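Local structure of uncharacterized protein (Bacteroides ovatus, 4E6F) at residues K47-R52 with Y97-T102; D91-N96 with I115-R120. The protein is of unknown function but carries a DUF4468 family domain with a TBP-like fold, in which helices pack on a curved antiparallel sheet. One frame throughout, in Å; residues are numbered along the deposited sequence. Where two conformers were deposited one is given.

Interaction 1: K47-R52 with Y97-T102; sequences KWMDER and YQITVT. With EDO (1,2-ethanediol), chain E.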
loop_
_atom_site.group_PDB
_atom_site.type_symbol
_atom_site.label_atom_id
_atom_site.label_comp_id
_atom_site.label_asym_id
_atom_site.label_seq_id
_atom_site.Cartn_x
_atom_site.Cartn_y
_atom_site.Cartn_z
ATOM N N LYS A 47 5.546 -4.586 -15.922
ATOM C CA LYS A 47 6.819 -3.871 -15.884
ATOM C C LYS A 47 6.892 -3.003 -14.629
ATOM O O LYS A 47 7.911 -2.996 -13.940
ATOM C CB LYS A 47 7.015 -3.020 -17.151
ATOM C CG LYS A 47 7.396 -3.835 -18.378
ATOM N N TRP A 48 5.808 -2.291 -14.306
ATOM C CA TRP A 48 5.815 -1.451 -13.110
ATOM C C TRP A 48 6.034 -2.295 -11.849
ATOM O O TRP A 48 6.905 -1.969 -11.027
ATOM C CB TRP A 48 4.514 -0.643 -12.969
ATOM C CG TRP A 48 4.394 -0.012 -11.608
ATOM C CD1 TRP A 48 5.084 1.071 -11.149
ATOM C CD2 TRP A 48 3.680 -0.545 -10.478
ATOM N NE1 TRP A 48 4.845 1.256 -9.809
ATOM C CE2 TRP A 48 3.980 0.279 -9.370
ATOM C CE3 TRP A 48 2.790 -1.623 -10.305
ATOM C CZ2 TRP A 48 3.441 0.052 -8.100
ATOM C CZ3 TRP A 48 2.258 -1.856 -9.040
ATOM C CH2 TRP A 48 2.606 -1.042 -7.950
HETATM N N MSE A 49 5.235 -3.357 -11.681
HETATM C CA MSE A 49 5.361 -4.127 -10.456
HETATM C C MSE A 49 6.730 -4.794 -10.353
HETATM O O MSE A 49 7.299 -4.849 -9.269
HETATM C CB MSE A 49 4.250 -5.167 -10.303
HETATM C CG MSE A 49 4.179 -5.629 -8.851
HETATM SE SE MSE A 49 3.043 -7.168 -8.579
HETATM C CE MSE A 49 1.362 -6.338 -9.057
ATOM N N ASP A 50 7.258 -5.280 -11.493
ATOM C CA ASP A 50 8.579 -5.906 -11.489
ATOM C C ASP A 50 9.638 -4.914 -10.991
ATOM O O ASP A 50 10.403 -5.233 -10.088
ATOM C CB ASP A 50 8.925 -6.407 -12.899
ATOM C CG ASP A 50 10.205 -7.203 -12.982
ATOM O OD1 ASP A 50 10.559 -7.860 -11.985
ATOM O OD2 ASP A 50 10.828 -7.198 -14.052
ATOM N N GLU A 51 9.656 -3.697 -11.564
ATOM C CA GLU A 51 10.632 -2.690 -11.161
ATOM C C GLU A 51 10.386 -2.198 -9.737
ATOM O O GLU A 51 11.338 -2.028 -8.968
ATOM C CB GLU A 51 10.628 -1.509 -12.145
ATOM C CG GLU A 51 11.166 -1.866 -13.525
ATOM C CD GLU A 51 12.592 -2.389 -13.592
ATOM O OE1 GLU A 51 13.468 -1.850 -12.877
ATOM O OE2 GLU A 51 12.830 -3.346 -14.361
ATOM N N ARG A 52 9.116 -1.997 -9.354
ATOM C CA ARG A 52 8.780 -1.524 -8.012
ATOM C C ARG A 52 9.223 -2.524 -6.935
ATOM O O ARG A 52 9.718 -2.125 -5.884
ATOM C CB ARG A 52 7.265 -1.226 -7.908
ATOM C CG ARG A 52 6.759 -0.860 -6.509
ATOM C CD ARG A 52 7.411 0.424 -5.970
ATOM N NE ARG A 52 6.922 0.743 -4.634
ATOM C CZ ARG A 52 7.315 0.141 -3.517
ATOM N NH1 ARG A 52 8.250 -0.811 -3.555
ATOM N NH2 ARG A 52 6.771 0.471 -2.355
ATOM N N TYR A 97 3.607 -7.415 2.533
ATOM C CA TYR A 97 2.309 -7.131 1.924
ATOM C C TYR A 97 2.162 -7.867 0.597
ATOM O O TYR A 97 3.150 -8.381 0.072
ATOM C CB TYR A 97 2.166 -5.595 1.680
ATOM C CG TYR A 97 3.320 -4.987 0.899
ATOM C CD1 TYR A 97 3.355 -5.048 -0.499
ATOM C CD2 TYR A 97 4.423 -4.440 1.556
ATOM C CE1 TYR A 97 4.434 -4.533 -1.218
ATOM C CE2 TYR A 97 5.500 -3.896 0.842
ATOM C CZ TYR A 97 5.497 -3.948 -0.545
ATOM O OH TYR A 97 6.556 -3.441 -1.264
ATOM N N GLN A 98 0.953 -7.833 0.018
ATOM C CA GLN A 98 0.723 -8.337 -1.321
ATOM C C GLN A 98 0.148 -7.206 -2.152
ATOM O O GLN A 98 -0.677 -6.427 -1.658
ATOM C CB GLN A 98 -0.246 -9.526 -1.282
ATOM C CG GLN A 98 -0.571 -10.077 -2.678
ATOM C CD GLN A 98 -1.330 -11.386 -2.631
ATOM O OE1 GLN A 98 -1.012 -12.283 -1.833
ATOM N NE2 GLN A 98 -2.331 -11.511 -3.516
ATOM N N ILE A 99 0.638 -7.076 -3.399
ATOM C CA ILE A 99 0.083 -6.121 -4.374
ATOM C C ILE A 99 -0.719 -6.964 -5.346
ATOM O O ILE A 99 -0.155 -7.893 -5.927
ATOM C CB ILE A 99 1.157 -5.319 -5.147
ATOM C CG1 ILE A 99 2.203 -4.721 -4.207
ATOM C CG2 ILE A 99 0.472 -4.222 -6.017
ATOM C CD1 ILE A 99 3.418 -4.065 -4.985
ATOM N N THR A 100 -1.994 -6.635 -5.558
ATOM C CA THR A 100 -2.858 -7.375 -6.479
ATOM C C THR A 100 -3.367 -6.397 -7.511
ATOM O O THR A 100 -3.999 -5.398 -7.142
ATOM C CB THR A 100 -3.982 -8.044 -5.721
ATOM O OG1 THR A 100 -3.385 -8.961 -4.784
ATOM C CG2 THR A 100 -4.970 -8.791 -6.661
ATOM N N VAL A 101 -3.130 -6.685 -8.788
ATOM C CA VAL A 101 -3.532 -5.797 -9.891
ATOM C C VAL A 101 -4.475 -6.544 -10.805
ATOM O O VAL A 101 -4.178 -7.678 -11.192
ATOM C CB VAL A 101 -2.292 -5.278 -10.666
ATOM C CG1 VAL A 101 -2.705 -4.461 -11.897
ATOM C CG2 VAL A 101 -1.407 -4.449 -9.750
ATOM N N THR A 102 -5.625 -5.908 -11.135
ATOM C CA THR A 102 -6.632 -6.489 -12.017
ATOM C C THR A 102 -6.805 -5.522 -13.201
ATOM O O THR A 102 -7.189 -4.360 -13.000
ATOM C CB THR A 102 -7.947 -6.705 -11.252
ATOM O OG1 THR A 102 -7.693 -7.515 -10.093
ATOM C CG2 THR A 102 -9.019 -7.394 -12.125
HETATM C C1 EDO E . 2.508 -11.113 2.980
HETATM O O1 EDO E . 1.611 -10.428 2.118
HETATM C C2 EDO E . 3.789 -11.515 2.203
HETATM O O2 EDO E . 4.468 -10.363 1.693
#
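The W48 indole has the CB of R52, one helical turn on, 3.8 Å above one face and offset toward the rim; at its edge, near the ring plane, CZ3 meets I99 CG2 at 4.2 Å. The R52 guanidinium and the Y97 ring cross obliquely, their planes 73° apart, with NH1 of R52 3.9 Å from OH of Y97. These two groups are joined through E79, which forms a salt bridge with R52 and a hydrogen bond with Y97; NE1 of W48 is taken by D165. M49, a selenomethionine, carries most of the helix side. Its chain leaves with CG anti to the backbone N and turns about the CG-SE bond (chi3 -65°), sending CE tip to tip into the strand. That methyl touches CG2 of V101 at 3.4 Å, tighter than usual van der Waals contact, and CG2 of I99 at 3.8 Å. The axes of segments 47-52 and 97-102 run nearly antiparallel (168°), 10.9 Å apart at closest approach, so here the two meet through side chains alone. M162 of helix 149-169 also packs on I99. Apolar atoms thus make the centre, while R52 and Y97 turn their polar ends to E79, consistent with helix-on-sheet packing.

Interaction 2: D91-N96 with I115-R120; sequences DRTLVN and IRFTYR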
loop_
_atom_site.group_PDB
_atom_site.type_symbol
_atom_site.label_atom_id
_atom_site.label_comp_id
_atom_site.label_asym_id
_atom_site.label_seq_id
_atom_site.Cartn_x
_atom_site.Cartn_y
_atom_site.Cartn_z
ATOM N N ASP A 91 13.365 4.557 14.707
ATOM C CA ASP A 91 12.154 3.812 14.992
ATOM C C ASP A 91 11.536 3.413 13.667
ATOM O O ASP A 91 11.118 4.293 12.910
ATOM C CB ASP A 91 11.178 4.675 15.820
ATOM C CG ASP A 91 9.931 3.919 16.270
ATOM O OD1 ASP A 91 9.996 2.677 16.382
ATOM O OD2 ASP A 91 8.899 4.582 16.539
ATOM N N ARG A 92 11.514 2.112 13.370
ATOM C CA ARG A 92 10.977 1.619 12.108
ATOM C C ARG A 92 10.322 0.265 12.290
ATOM O O ARG A 92 10.600 -0.428 13.274
ATOM C CB ARG A 92 12.110 1.508 11.066
ATOM C CG ARG A 92 13.164 0.440 11.398
ATOM C CD ARG A 92 14.268 0.395 10.363
ATOM N NE ARG A 92 15.196 -0.709 10.619
ATOM C CZ ARG A 92 16.203 -1.043 9.817
ATOM N NH1 ARG A 92 16.415 -0.374 8.691
ATOM N NH2 ARG A 92 16.995 -2.061 10.126
ATOM N N THR A 93 9.497 -0.137 11.316
ATOM C CA THR A 93 8.911 -1.458 11.325
ATOM C C THR A 93 9.175 -2.141 9.998
ATOM O O THR A 93 9.302 -1.467 8.968
ATOM C CB THR A 93 7.384 -1.425 11.602
ATOM O OG1 THR A 93 6.918 -2.774 11.751
ATOM C CG2 THR A 93 6.575 -0.735 10.489
ATOM N N LEU A 94 9.237 -3.470 10.020
ATOM C CA LEU A 94 9.232 -4.196 8.756
ATOM C C LEU A 94 7.772 -4.304 8.366
ATOM O O LEU A 94 6.901 -4.366 9.243
ATOM C CB LEU A 94 9.857 -5.597 8.928
ATOM C CG LEU A 94 10.236 -6.341 7.655
ATOM C CD1 LEU A 94 11.473 -5.695 6.987
ATOM C CD2 LEU A 94 10.478 -7.839 7.956
ATOM N N VAL A 95 7.484 -4.319 7.070
ATOM C CA VAL A 95 6.132 -4.544 6.595
ATOM C C VAL A 95 6.213 -5.589 5.501
ATOM O O VAL A 95 7.145 -5.554 4.705
ATOM C CB VAL A 95 5.394 -3.253 6.121
ATOM C CG1 VAL A 95 6.068 -2.620 4.899
ATOM C CG2 VAL A 95 3.912 -3.527 5.827
ATOM N N ASN A 96 5.267 -6.531 5.489
ATOM C CA ASN A 96 5.106 -7.514 4.416
ATOM C C ASN A 96 3.738 -7.301 3.858
ATOM O O ASN A 96 2.799 -7.014 4.609
ATOM C CB ASN A 96 5.293 -8.944 4.884
ATOM C CG ASN A 96 6.739 -9.292 5.123
ATOM O OD1 ASN A 96 7.474 -9.775 4.223
ATOM N ND2 ASN A 96 7.189 -9.020 6.332
ATOM N N ILE A 115 -1.425 -7.117 4.799
ATOM C CA ILE A 115 -0.407 -6.283 5.431
ATOM C C ILE A 115 -0.136 -6.750 6.846
ATOM O O ILE A 115 -1.064 -6.844 7.661
ATOM C CB ILE A 115 -0.863 -4.814 5.425
ATOM C CG1 ILE A 115 -1.107 -4.334 3.966
ATOM C CG2 ILE A 115 0.167 -3.909 6.188
ATOM C CD1 ILE A 115 -1.857 -3.038 3.836
ATOM N N ARG A 116 1.141 -7.021 7.135
ATOM C CA ARG A 116 1.548 -7.427 8.470
ATOM C C ARG A 116 2.877 -6.787 8.791
ATOM O O ARG A 116 3.738 -6.620 7.920
ATOM C CB ARG A 116 1.600 -8.958 8.611
ATOM C CG ARG A 116 2.566 -9.630 7.676
ATOM C CD ARG A 116 2.532 -11.152 7.820
ATOM N NE ARG A 116 3.356 -11.773 6.785
ATOM C CZ ARG A 116 4.668 -11.953 6.879
ATOM N NH1 ARG A 116 5.317 -11.593 7.982
ATOM N NH2 ARG A 116 5.342 -12.488 5.873
ATOM N N PHE A 117 3.041 -6.450 10.053
ATOM C CA PHE A 117 4.221 -5.766 10.550
ATOM C C PHE A 117 5.047 -6.658 11.432
ATOM O O PHE A 117 4.492 -7.477 12.179
ATOM C CB PHE A 117 3.795 -4.543 11.371
ATOM C CG PHE A 117 2.864 -3.589 10.656
ATOM C CD1 PHE A 117 3.349 -2.709 9.687
ATOM C CD2 PHE A 117 1.501 -3.571 10.948
ATOM C CE1 PHE A 117 2.481 -1.836 9.007
ATOM C CE2 PHE A 117 0.634 -2.689 10.281
ATOM C CZ PHE A 117 1.135 -1.810 9.333
ATOM N N THR A 118 6.373 -6.500 11.338
ATOM C CA THR A 118 7.336 -7.189 12.201
ATOM C C THR A 118 8.170 -6.078 12.810
ATOM O O THR A 118 8.963 -5.423 12.122
ATOM C CB THR A 118 8.143 -8.240 11.451
ATOM O OG1 THR A 118 7.233 -9.109 10.785
ATOM C CG2 THR A 118 9.037 -9.053 12.396
ATOM N N TYR A 119 7.971 -5.855 14.098
ATOM C CA TYR A 119 8.571 -4.734 14.804
ATOM C C TYR A 119 9.573 -5.204 15.845
ATOM O O TYR A 119 9.249 -6.080 16.655
ATOM C CB TYR A 119 7.424 -3.952 15.480
ATOM C CG TYR A 119 7.816 -2.629 16.105
ATOM C CD1 TYR A 119 8.323 -1.588 15.327
ATOM C CD2 TYR A 119 7.554 -2.368 17.446
ATOM C CE1 TYR A 119 8.637 -0.354 15.889
ATOM C CE2 TYR A 119 7.851 -1.128 18.013
ATOM C CZ TYR A 119 8.358 -0.116 17.221
ATOM O OH TYR A 119 8.632 1.111 17.782
ATOM N N ARG A 120 10.792 -4.612 15.812
ATOM C CA ARG A 120 11.867 -4.945 16.754
ATOM C C ARG A 120 12.092 -6.471 16.765
ATOM O O ARG A 120 12.235 -7.083 17.846
ATOM C CB ARG A 120 11.565 -4.392 18.173
ATOM C CG ARG A 120 11.088 -2.938 18.195
ATOM C CD ARG A 120 12.099 -1.991 18.787
ATOM N NE ARG A 120 11.802 -0.594 18.461
ATOM C CZ ARG A 120 11.464 0.330 19.355
ATOM N NH1 ARG A 120 11.364 0.014 20.641
ATOM N NH2 ARG A 120 11.225 1.577 18.970
HETATM O O HOH W 1 12.511 0.320 15.539
HETATM O O HOH W 2 11.631 -2.842 13.714
#
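N96 lies flat over the R116 guanidinium, the amide and guanidinium planes only 8° apart; CB of N96 sits 3.6 Å above the guanidinium, over its centre. The R116 chain leaves in the crowded position between backbone N and carbonyl carbon, then extends as far as NE, which carries its end across to N96. Beneath this stack the backbones close the hydrogen-bonded pair N96-R116, N96 N reaching R116 O nearly along the C=O axis. L94-T118 is the next hydrogen-bonded pair, where L94 O accepts from both T118 N and T93 OG1. Between them, V95 and F117 form a non-hydrogen-bonded pair on the sheet face opposite L94 and N96, V95 CG2 touching F117 CE1 at 3.9 Å. V95 CG2 also lies alongside I115 CG2 at 3.8 Å. Farther along, OD1 of D91 accepts a short 2.5 Å bond from Y119 OH on its syn lone pair. R120 NH2 reaches OD1 of D91 from above the carboxylate plane, a 3.1 Å salt bridge. An alanine in place of D91 would remove both bonds and would probably leave R120 less firmly held against the strand. Two waters tie R92 to R120, one through R92 N and R120 NE, the other through R92 O and R120 N. K150 pairs with OD2 of D91 and bonds Y119 OH, which would probably stabilise the carboxylate as an anion. This antiparallel hairpin of strands 90-104 and 107-119 is flanked by strands 72-85 and 123-126, respectively, while W151 of helix 149-169 meets F117 and Y119 edge-to-face.

Both contacts use strand 90-104, but on different halves and in different ways. Interaction 1 is buried and sets helix 38-54 against the sheet through side chains, mainly apolar, with R52 and Y97 as the polar exception; interaction 2 is partly buried and is a sheet contact, held by backbone hydrogen bonds to strand 107-119, with charged and polar groups at its more exposed positions. Their centres lie 20 Å apart, yet they touch where Y97 CB packs on I115 CG1 at 4.2 Å. Helix 149-169 reaches both, contributing M162 and D165 to the first and K150 and W151 to the second, so one long helix packs against parts of both.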